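Local structure of citrate synthase (Metallosphaera sedula, 6ABX) at residues 80-85 against 92-97; 128-133 against 321-326. The protein probably catalyses the condensation of acetyl-CoA with oxaloacetate, with hydrolysis to citrate and CoA, in the tricarboxylic acid cycle. One frame throughout, in Å; residues are numbered along the deposited sequence.

Interaction 1 (80-85 against 92-97); sequences TFVKRT and MDILRT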
# COMPACT_ATOMS: atom_id res chain seq x y z
N THR A 80 22.49 4.80 -4.92
CA THR A 80 23.07 5.60 -3.84
C THR A 80 22.24 5.46 -2.55
O THR A 80 22.81 5.30 -1.47
CB THR A 80 23.30 7.07 -4.21
OG1 THR A 80 24.29 7.01 -5.24
CG2 THR A 80 23.78 7.90 -3.04
N PHE A 81 20.92 5.52 -2.66
CA PHE A 81 20.03 5.35 -1.54
C PHE A 81 20.26 4.01 -0.83
O PHE A 81 20.33 3.90 0.43
CB PHE A 81 18.57 5.52 -1.95
CG PHE A 81 17.65 5.43 -0.74
CD1 PHE A 81 17.42 6.54 0.06
CD2 PHE A 81 17.06 4.22 -0.39
CE1 PHE A 81 16.59 6.45 1.17
CE2 PHE A 81 16.25 4.14 0.75
CZ PHE A 81 16.02 5.25 1.52
N VAL A 82 20.37 2.93 -1.62
CA VAL A 82 20.60 1.63 -1.02
C VAL A 82 21.94 1.60 -0.27
O VAL A 82 22.04 1.05 0.79
CB VAL A 82 20.53 0.52 -2.07
CG1 VAL A 82 20.92 -0.82 -1.47
CG2 VAL A 82 19.14 0.46 -2.68
N LYS A 83 23.01 2.11 -0.88
CA LYS A 83 24.30 2.11 -0.20
C LYS A 83 24.24 2.85 1.14
O LYS A 83 24.92 2.48 2.13
CB LYS A 83 25.35 2.71 -1.15
CG LYS A 83 25.70 1.81 -2.31
CD LYS A 83 26.68 2.52 -3.29
CE LYS A 83 26.42 2.21 -4.74
NZ LYS A 83 27.42 2.86 -5.63
N ARG A 84 23.51 3.96 1.15
CA ARG A 84 23.40 4.84 2.27
C ARG A 84 22.71 4.10 3.42
O ARG A 84 23.03 4.30 4.62
CB ARG A 84 22.61 6.10 1.91
CG ARG A 84 22.34 6.99 3.10
CD ARG A 84 22.02 8.42 2.78
NE ARG A 84 20.82 8.60 2.01
CZ ARG A 84 19.62 8.91 2.49
NH1 ARG A 84 19.37 8.80 3.80
NH2 ARG A 84 18.68 9.30 1.65
N THR A 85 21.72 3.24 3.08
CA THR A 85 20.76 2.74 4.09
C THR A 85 20.88 1.24 4.37
O THR A 85 20.25 0.75 5.34
CB THR A 85 19.31 3.05 3.68
OG1 THR A 85 19.02 2.42 2.43
CG2 THR A 85 19.08 4.53 3.57
N MET A 92 12.97 -4.39 4.19
CA MET A 92 11.63 -4.17 3.58
C MET A 92 11.32 -2.67 3.47
O MET A 92 10.74 -2.23 2.48
CB MET A 92 10.56 -4.95 4.37
CG MET A 92 10.55 -6.43 4.04
SD MET A 92 10.17 -6.87 2.30
CE MET A 92 8.38 -6.91 2.41
N ASP A 93 11.79 -1.85 4.41
CA ASP A 93 11.68 -0.41 4.30
C ASP A 93 12.50 0.10 3.12
O ASP A 93 12.07 1.00 2.43
CB ASP A 93 12.12 0.33 5.57
CG ASP A 93 11.22 0.04 6.78
OD1 ASP A 93 10.18 -0.62 6.60
OD2 ASP A 93 11.59 0.46 7.93
N ILE A 94 13.69 -0.47 2.91
CA ILE A 94 14.51 -0.06 1.81
C ILE A 94 13.80 -0.42 0.50
O ILE A 94 13.71 0.36 -0.38
CB ILE A 94 15.90 -0.70 1.88
CG1 ILE A 94 16.66 -0.21 3.12
CG2 ILE A 94 16.68 -0.40 0.61
CD1 ILE A 94 17.97 -0.95 3.36
N LEU A 95 13.27 -1.64 0.42
CA LEU A 95 12.61 -2.07 -0.81
C LEU A 95 11.34 -1.24 -1.05
O LEU A 95 11.10 -0.83 -2.19
CB LEU A 95 12.25 -3.55 -0.69
CG LEU A 95 11.69 -4.14 -1.99
CD1 LEU A 95 12.76 -4.14 -3.06
CD2 LEU A 95 11.11 -5.54 -1.78
N ARG A 96 10.57 -0.96 0.02
CA ARG A 96 9.35 -0.10 -0.09
C ARG A 96 9.76 1.23 -0.72
O ARG A 96 9.14 1.75 -1.68
CB ARG A 96 8.70 0.07 1.28
CG ARG A 96 7.37 0.81 1.32
CD ARG A 96 7.01 1.06 2.78
NE ARG A 96 7.93 1.93 3.50
CZ ARG A 96 8.34 1.81 4.74
NH1 ARG A 96 7.81 0.88 5.53
NH2 ARG A 96 9.22 2.66 5.24
N THR A 97 10.82 1.83 -0.17
CA THR A 97 11.26 3.17 -0.59
C THR A 97 11.81 3.18 -2.02
O THR A 97 11.45 4.06 -2.85
CB THR A 97 12.29 3.76 0.37
OG1 THR A 97 11.78 3.66 1.70
CG2 THR A 97 12.58 5.19 -0.04
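The ring of Phe81 meets the methyl of Thr97 obliquely, CZ lying 3.8 Å from Thr97 CG2, while Thr85 CG2 sits 3.8 Å above one ring face, shifted toward the rim. The phenyl reaches across because its CG stands anti to the backbone N (chi1 -176°), and it crosses the Thr97 side chain at about a right angle. Beyond the pair, Leu104 of the second subunit packs on Phe81, and Thr97 OG1 is bonded to Ser100 OG of that subunit. The hydroxyl also donates to Asp93 O at 2.8 Å, approaching from the carbonyl face opposite to Thr97 N.

These are the two arms of a helical hairpin in the largely helical citrate synthase fold: antiparallel segments at 162°, their axes 10.7 Å apart, joined by van der Waals contacts, with no hydrogen bond across. Ile94 has the largest share of the buried surface, meeting both Thr85 and Val82. Its CD1 methyl comes 3.5 Å from Thr85 O, and its CG1 lies 3.6 Å from Thr85 OG1, the two side chains sliding past each other in opposite directions. That hydroxyl is turned back to donate to Phe81 O. With an alanine at Thr85 both branches go, and Phe81 O is likely to lose its hydroxyl donor while a gap opens between the Phe81 ring and Ile94. The other branch of Ile94, CG2, lies 4.2 Å from Val82 CG2, the two side chains crossing at about a right angle.

Interaction 2 (128-133 against 321-326); sequences SLIQRT and PDLFPT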
# COMPACT_ATOMS: atom_id res chain seq x y z
N SER A 128 20.48 -7.49 -3.86
CA SER A 128 21.90 -7.87 -3.96
C SER A 128 22.82 -6.72 -3.46
O SER A 128 23.77 -6.99 -2.69
CB SER A 128 22.22 -8.33 -5.36
OG SER A 128 21.47 -9.49 -5.70
N LEU A 129 22.51 -5.48 -3.84
CA LEU A 129 23.27 -4.32 -3.37
C LEU A 129 23.12 -4.12 -1.87
O LEU A 129 24.12 -3.87 -1.18
CB LEU A 129 22.86 -3.10 -4.16
CG LEU A 129 23.56 -1.80 -3.80
CD1 LEU A 129 25.07 -1.96 -3.90
CD2 LEU A 129 23.04 -0.73 -4.73
N ILE A 130 21.93 -4.38 -1.30
CA ILE A 130 21.81 -4.38 0.15
C ILE A 130 22.80 -5.38 0.74
O ILE A 130 23.53 -5.04 1.67
CB ILE A 130 20.37 -4.65 0.64
CG1 ILE A 130 19.39 -3.58 0.21
CG2 ILE A 130 20.39 -4.86 2.18
CD1 ILE A 130 17.93 -3.93 0.46
N GLN A 131 22.76 -6.63 0.25
CA GLN A 131 23.56 -7.69 0.84
C GLN A 131 25.06 -7.39 0.71
O GLN A 131 25.78 -7.60 1.68
CB GLN A 131 23.27 -9.03 0.17
CG GLN A 131 24.13 -10.13 0.71
CD GLN A 131 23.64 -10.50 2.07
OE1 GLN A 131 22.65 -11.26 2.22
NE2 GLN A 131 24.28 -9.89 3.06
N ARG A 132 25.51 -6.99 -0.47
CA ARG A 132 26.93 -6.72 -0.76
C ARG A 132 27.38 -5.58 0.19
O ARG A 132 28.41 -5.73 0.85
CB ARG A 132 27.14 -6.25 -2.20
CG ARG A 132 26.85 -7.31 -3.25
CD ARG A 132 27.88 -8.40 -3.35
NE ARG A 132 29.17 -8.04 -3.94
CZ ARG A 132 30.22 -8.85 -4.05
NH1 ARG A 132 30.14 -10.15 -3.75
NH2 ARG A 132 31.34 -8.38 -4.55
N THR A 133 26.54 -4.55 0.31
CA THR A 133 26.91 -3.35 1.11
C THR A 133 27.10 -3.76 2.58
O THR A 133 28.05 -3.33 3.26
CB THR A 133 25.90 -2.23 0.93
OG1 THR A 133 25.85 -1.83 -0.44
CG2 THR A 133 26.23 -1.04 1.79
N PRO A 321 19.46 -13.93 6.61
CA PRO A 321 18.08 -14.17 6.99
C PRO A 321 17.13 -12.97 6.93
O PRO A 321 15.99 -13.12 6.49
CB PRO A 321 18.20 -14.65 8.44
CG PRO A 321 19.51 -15.37 8.44
CD PRO A 321 20.40 -14.50 7.59
N ASP A 322 17.59 -11.77 7.28
CA ASP A 322 16.59 -10.76 7.35
C ASP A 322 16.30 -10.19 5.95
O ASP A 322 15.42 -9.35 5.83
CB ASP A 322 16.92 -9.68 8.36
CG ASP A 322 18.03 -8.81 7.86
OD1 ASP A 322 18.74 -9.28 6.96
OD2 ASP A 322 18.18 -7.68 8.39
N LEU A 323 17.03 -10.63 4.92
CA LEU A 323 16.63 -10.28 3.52
C LEU A 323 15.52 -11.19 3.03
O LEU A 323 14.95 -10.93 1.91
CB LEU A 323 17.86 -10.36 2.62
CG LEU A 323 18.89 -9.28 2.89
CD1 LEU A 323 19.98 -9.32 1.85
CD2 LEU A 323 18.24 -7.90 2.88
N PHE A 324 15.17 -12.27 3.75
CA PHE A 324 14.24 -13.26 3.17
C PHE A 324 12.90 -12.62 2.74
O PHE A 324 12.40 -12.95 1.66
CB PHE A 324 13.94 -14.46 4.08
CG PHE A 324 12.87 -15.33 3.45
CD1 PHE A 324 13.04 -15.84 2.16
CD2 PHE A 324 11.62 -15.49 4.04
CE1 PHE A 324 12.03 -16.56 1.54
CE2 PHE A 324 10.63 -16.23 3.42
CZ PHE A 324 10.82 -16.75 2.16
N PRO A 325 12.28 -11.69 3.51
CA PRO A 325 11.02 -11.09 3.07
C PRO A 325 11.16 -10.33 1.74
O PRO A 325 10.22 -10.31 0.90
CB PRO A 325 10.63 -10.10 4.17
CG PRO A 325 11.40 -10.60 5.41
CD PRO A 325 12.60 -11.38 4.93
N THR A 326 12.36 -9.78 1.50
CA THR A 326 12.57 -9.06 0.22
C THR A 326 12.57 -10.07 -0.93
O THR A 326 12.14 -9.73 -2.09
CB THR A 326 13.77 -8.11 0.19
OG1 THR A 326 15.00 -8.82 0.24
CG2 THR A 326 13.73 -7.08 1.31
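The CA atoms of Gln131 and Leu323 are the nearest pair across the contact, 7.9 Å apart, where helix 112-134 passes the 3-10 turn 321-323 that leads into helix 324-343. In the largely helical citrate synthase fold, Leu323 carries the packing between the two segments, its two methyls meeting different neighbours. Leu323 points toward the helix, its CG anti to its own carbonyl carbon (chi1 -69°). CD2 lies 3.8 Å from Ile130 CG2, the two side chains running past each other in opposite directions. CD1 settles against Gln131, 3.7 Å from CB and 3.3 Å from OE1.

The bend of the Gln131 chain at chi2 (74°) turns OE1 toward that methyl. The carboxamide oxygen is not left to an apolar partner alone: OE1 accepts a hydrogen bond from the backbone N of Asp320, so the glutamine combines a polar tie to the chain just before the turn with methyl packing on the turn itself. Pro91 also touches Leu323, and Ile156 touches Gln131. One turn further on, Thr326 OG1 donates to Leu323 O at 2.7 Å, lying in the carbonyl plane on a lone pair.

Followed from the N terminus, the chain first closes a short loop: interaction 1 brings helix 91-105 back against helix 76-85 across six intervening residues. The next helix, 112-134, opens interaction 2, which closes only after 187 residues, a long excursion that holds the oxaloacetate-binding His179 and His253. The two contacts therefore stand in series, neither nested nor crossed, and illustrate how a local hairpin and a long-range closure can pack directly on each other. Their centres are 10 Å apart, and they touch directly: Val82 CG1 packs 3.6 Å from Ile130 CG1, and Met92 SD lies 3.7 Å from Thr326 CG2. The hairpin thus meets both helix 112-134 and helix 324-343.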